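Local coordinates for uncharacterized protein (PDB 4FC9), which is a type III effector (XopL) secreted into the plant host, where it probably acts as an E3 ubiquitin ligase through its all-helical, bilobal C-terminal domain, at residues 93-106 with 118-132. Residues are numbered along the deposited sequence; the frame is centred on the assembly and turned at random. Where two conformers were deposited one is given.
Sequences FLQRVSDMAGPSPR and HYTNVSNWKAQKSAH
The carbonyl oxygen of Gly-102 takes two hydrogen bonds. Trp-125 NE1 donates to Gly-102 O at 2.9 Å, with an N-H...O angle of 156°. The oxygen lies in the indole plane, but the nitrogen stands above the carbonyl plane. A water also donates to Gly-102 O and accepts from Lys-129 NZ. The Trp-125 side chain runs anti to its backbone nitrogen (chi1 -175°), which carries the indole to the turn after helix 91-101. One indole face carries two CH-pi contacts: Pro-105 CD is 3.9 Å from the centre of the five-membered ring, and Ser-104 CA lies over the six-membered ring. Lys-129 CG sits over the middle of the opposite face. Helix 91-101 and helix 112-129 form an antiparallel helical hairpin; the axes of 93-101 and 118-129 come within 9.1 Å, at 162°. Gly-102, with positive phi, is the first residue past helix 91-101. Ala-101 CB packs against both Gln-128 CB (3.8 Å) and Lys-129 CD (3.7 Å). Two waters join the Gln-128 amide to the carbonyls of Met-100 and Ala-101. At one end, Phe-93 turns its edge to the His-132 face in an offset T-shaped pair, planes nearly perpendicular. Met-161 of helix 152-171 touches both side chains, and His-132 ND1 bonds to Gly-134. At the other end, Pro-105 CB meets His-118 CE1 at 3.7 Å. A water there links His-118 ND1, Asn-121 ND2 and Arg-106 O.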
# COMPACT_ATOMS: atom_id res chain seq x y z
N PHE A 93 8.85 1.15 9.51
CA PHE A 93 8.02 1.14 8.31
C PHE A 93 7.37 2.50 8.09
O PHE A 93 7.42 3.05 7.00
CB PHE A 93 6.95 0.06 8.40
CG PHE A 93 5.97 0.10 7.26
CD1 PHE A 93 6.27 -0.49 6.04
CD2 PHE A 93 4.74 0.74 7.41
CE1 PHE A 93 5.37 -0.44 4.99
CE2 PHE A 93 3.83 0.79 6.36
CZ PHE A 93 4.15 0.20 5.15
N LEU A 94 6.76 3.03 9.14
CA LEU A 94 6.07 4.32 9.06
C LEU A 94 7.04 5.44 8.70
O LEU A 94 6.68 6.37 7.97
CB LEU A 94 5.34 4.61 10.36
CG LEU A 94 4.27 3.57 10.72
CD1 LEU A 94 3.72 3.81 12.12
CD2 LEU A 94 3.15 3.57 9.69
N GLN A 95 8.26 5.34 9.20
CA GLN A 95 9.31 6.30 8.85
C GLN A 95 9.60 6.26 7.35
O GLN A 95 9.74 7.31 6.72
CB GLN A 95 10.59 6.00 9.64
CG GLN A 95 11.50 7.21 9.85
CD GLN A 95 11.09 8.08 11.02
OE1 GLN A 95 11.49 7.84 12.17
NE2 GLN A 95 10.30 9.11 10.74
N ARG A 96 9.69 5.06 6.78
CA ARG A 96 9.94 4.91 5.34
C ARG A 96 8.80 5.47 4.50
O ARG A 96 9.03 6.06 3.44
CB ARG A 96 10.18 3.44 4.97
CG ARG A 96 11.46 2.85 5.51
CD ARG A 96 12.68 3.55 4.94
NE ARG A 96 13.89 2.74 5.14
CZ ARG A 96 15.12 3.21 5.04
NH1 ARG A 96 16.16 2.41 5.24
NH2 ARG A 96 15.33 4.48 4.73
N VAL A 97 7.58 5.27 4.97
CA VAL A 97 6.42 5.81 4.28
C VAL A 97 6.50 7.33 4.24
O VAL A 97 6.26 7.94 3.20
CB VAL A 97 5.10 5.37 4.94
CG1 VAL A 97 3.92 6.09 4.30
CG2 VAL A 97 4.93 3.86 4.84
N SER A 98 6.86 7.94 5.37
CA SER A 98 7.02 9.39 5.44
C SER A 98 8.15 9.86 4.54
O SER A 98 8.06 10.93 3.93
CB SER A 98 7.30 9.84 6.87
OG SER A 98 6.11 9.87 7.63
N ASP A 99 9.21 9.07 4.46
CA ASP A 99 10.35 9.42 3.63
C ASP A 99 9.97 9.44 2.17
O ASP A 99 10.41 10.31 1.42
CB ASP A 99 11.50 8.44 3.85
CG ASP A 99 12.13 8.58 5.22
OD1 ASP A 99 11.78 9.55 5.94
OD2 ASP A 99 12.98 7.74 5.57
N MSE A 100 9.14 8.48 1.76
CA MSE A 100 8.70 8.39 0.38
C MSE A 100 7.71 9.50 0.07
O MSE A 100 7.82 10.18 -0.95
CB MSE A 100 8.08 7.03 0.10
CG MSE A 100 8.56 6.40 -1.20
SE MSE A 100 7.21 5.28 -2.06
CE MSE A 100 6.84 4.06 -0.59
N ALA A 101 6.73 9.67 0.95
CA ALA A 101 5.69 10.67 0.76
C ALA A 101 6.28 12.07 0.87
O ALA A 101 5.82 13.01 0.22
CB ALA A 101 4.58 10.49 1.77
N GLY A 102 7.31 12.20 1.70
CA GLY A 102 7.93 13.49 1.95
C GLY A 102 7.16 14.24 3.01
O GLY A 102 6.22 13.71 3.59
N PRO A 103 7.56 15.49 3.27
CA PRO A 103 6.89 16.33 4.25
C PRO A 103 5.58 16.86 3.70
O PRO A 103 5.30 16.69 2.51
CB PRO A 103 7.88 17.48 4.45
CG PRO A 103 8.56 17.59 3.13
CD PRO A 103 8.70 16.18 2.63
N SER A 104 4.78 17.49 4.56
CA SER A 104 3.53 18.11 4.13
C SER A 104 3.80 19.12 3.03
O SER A 104 4.71 19.95 3.15
CB SER A 104 2.85 18.79 5.31
OG SER A 104 1.77 19.59 4.86
N PRO A 105 3.03 19.05 1.94
CA PRO A 105 3.25 19.91 0.77
C PRO A 105 3.16 21.40 1.09
O PRO A 105 2.30 21.84 1.85
CB PRO A 105 2.12 19.50 -0.18
CG PRO A 105 1.77 18.11 0.23
CD PRO A 105 1.94 18.08 1.72
N ARG A 106 4.08 22.15 0.50
CA ARG A 106 4.11 23.60 0.63
C ARG A 106 3.97 24.18 -0.76
O ARG A 106 4.64 23.74 -1.69
CB ARG A 106 5.44 24.05 1.24
CG ARG A 106 5.62 23.63 2.67
CD ARG A 106 4.45 24.10 3.50
NE ARG A 106 4.71 23.99 4.93
CZ ARG A 106 4.10 24.71 5.86
NH1 ARG A 106 3.18 25.61 5.52
NH2 ARG A 106 4.41 24.55 7.14
N HIS A 118 -0.52 22.44 -6.18
CA HIS A 118 -0.56 22.16 -4.75
C HIS A 118 -1.66 21.14 -4.44
O HIS A 118 -1.44 20.20 -3.68
CB HIS A 118 -0.79 23.44 -3.95
CG HIS A 118 -0.57 23.27 -2.48
ND1 HIS A 118 0.65 22.94 -1.94
CD2 HIS A 118 -1.43 23.38 -1.44
CE1 HIS A 118 0.54 22.85 -0.63
NE2 HIS A 118 -0.71 23.11 -0.29
N TYR A 119 -2.83 21.34 -5.05
CA TYR A 119 -3.94 20.39 -4.93
C TYR A 119 -3.46 18.98 -5.22
O TYR A 119 -3.74 18.04 -4.47
CB TYR A 119 -5.03 20.71 -5.95
CG TYR A 119 -5.96 21.84 -5.58
CD1 TYR A 119 -6.05 22.30 -4.27
CD2 TYR A 119 -6.76 22.43 -6.54
CE1 TYR A 119 -6.91 23.34 -3.94
CE2 TYR A 119 -7.62 23.46 -6.22
CZ TYR A 119 -7.70 23.91 -4.92
OH TYR A 119 -8.56 24.94 -4.60
N THR A 120 -2.75 18.84 -6.34
CA THR A 120 -2.26 17.54 -6.79
C THR A 120 -1.22 16.99 -5.83
O THR A 120 -1.24 15.80 -5.50
CB THR A 120 -1.65 17.66 -8.19
OG1 THR A 120 -2.65 18.14 -9.10
CG2 THR A 120 -1.14 16.32 -8.67
N ASN A 121 -0.32 17.85 -5.37
CA ASN A 121 0.69 17.46 -4.39
C ASN A 121 0.08 16.93 -3.09
O ASN A 121 0.57 15.97 -2.50
CB ASN A 121 1.63 18.63 -4.08
CG ASN A 121 2.55 18.95 -5.24
OD1 ASN A 121 2.69 18.16 -6.18
ND2 ASN A 121 3.20 20.10 -5.18
N VAL A 122 -0.99 17.58 -2.65
CA VAL A 122 -1.66 17.20 -1.41
C VAL A 122 -2.40 15.87 -1.54
O VAL A 122 -2.32 15.02 -0.65
CB VAL A 122 -2.60 18.33 -0.92
CG1 VAL A 122 -3.48 17.84 0.21
CG2 VAL A 122 -1.77 19.53 -0.47
N SER A 123 -3.12 15.69 -2.65
CA SER A 123 -3.77 14.42 -2.95
C SER A 123 -2.76 13.27 -2.96
O SER A 123 -2.97 12.25 -2.30
CB SER A 123 -4.47 14.47 -4.31
OG SER A 123 -5.53 15.40 -4.31
N ASN A 124 -1.68 13.45 -3.70
CA ASN A 124 -0.63 12.44 -3.81
C ASN A 124 0.02 12.10 -2.47
O ASN A 124 0.28 10.94 -2.16
CB ASN A 124 0.43 12.88 -4.82
CG ASN A 124 -0.04 12.75 -6.25
OD1 ASN A 124 -1.02 12.05 -6.53
ND2 ASN A 124 0.64 13.43 -7.16
N TRP A 125 0.28 13.14 -1.69
CA TRP A 125 0.85 12.99 -0.36
C TRP A 125 -0.07 12.17 0.55
O TRP A 125 0.38 11.22 1.18
CB TRP A 125 1.12 14.38 0.23
CG TRP A 125 1.81 14.36 1.56
CD1 TRP A 125 3.13 14.11 1.79
CD2 TRP A 125 1.22 14.61 2.84
NE1 TRP A 125 3.40 14.18 3.13
CE2 TRP A 125 2.25 14.49 3.79
CE3 TRP A 125 -0.07 14.93 3.26
CZ2 TRP A 125 2.02 14.68 5.15
CZ3 TRP A 125 -0.29 15.11 4.61
CH2 TRP A 125 0.74 14.99 5.54
N LYS A 126 -1.34 12.55 0.60
CA LYS A 126 -2.33 11.81 1.38
C LYS A 126 -2.39 10.36 0.91
O LYS A 126 -2.42 9.43 1.72
CB LYS A 126 -3.72 12.44 1.23
CG LYS A 126 -3.94 13.76 1.96
CD LYS A 126 -5.42 14.14 1.93
CE LYS A 126 -5.73 15.33 2.83
NZ LYS A 126 -7.20 15.55 2.96
N ALA A 127 -2.40 10.19 -0.41
CA ALA A 127 -2.46 8.86 -1.02
C ALA A 127 -1.31 7.98 -0.55
O ALA A 127 -1.51 6.84 -0.15
CB ALA A 127 -2.47 8.98 -2.53
N GLN A 128 -0.10 8.53 -0.61
CA GLN A 128 1.08 7.79 -0.18
C GLN A 128 1.08 7.53 1.33
O GLN A 128 1.40 6.43 1.77
CB GLN A 128 2.37 8.50 -0.61
CG GLN A 128 2.54 8.58 -2.12
CD GLN A 128 3.90 9.13 -2.54
OE1 GLN A 128 4.01 10.25 -3.03
NE2 GLN A 128 4.95 8.32 -2.36
N LYS A 129 0.72 8.55 2.11
CA LYS A 129 0.73 8.43 3.57
C LYS A 129 -0.16 7.30 4.08
O LYS A 129 0.12 6.69 5.11
CB LYS A 129 0.30 9.74 4.23
CG LYS A 129 1.29 10.89 4.12
CD LYS A 129 2.56 10.64 4.91
CE LYS A 129 2.29 10.56 6.40
NZ LYS A 129 3.56 10.49 7.17
N SER A 130 -1.24 7.01 3.35
CA SER A 130 -2.24 6.07 3.82
C SER A 130 -2.30 4.78 3.01
O SER A 130 -3.26 4.01 3.12
CB SER A 130 -3.62 6.74 3.86
OG SER A 130 -4.00 7.20 2.57
N ALA A 131 -1.28 4.53 2.19
CA ALA A 131 -1.22 3.30 1.40
C ALA A 131 -0.67 2.14 2.21
O ALA A 131 0.28 1.47 1.80
CB ALA A 131 -0.38 3.52 0.15
N HIS A 132 -1.27 1.89 3.37
CA HIS A 132 -0.86 0.78 4.23
C HIS A 132 -1.95 0.40 5.24
O HIS A 132 -2.98 1.07 5.33
CB HIS A 132 0.48 1.06 4.92
CG HIS A 132 0.44 2.21 5.88
ND1 HIS A 132 -0.02 2.08 7.17
CD2 HIS A 132 0.82 3.50 5.75
CE1 HIS A 132 0.07 3.24 7.79
NE2 HIS A 132 0.58 4.12 6.95
O HOH W 1 7.64 9.06 -3.73
O HOH W 2 3.78 12.96 -1.79
O HOH W 3 5.31 12.52 6.12
O HOH W 4 2.68 21.95 -3.49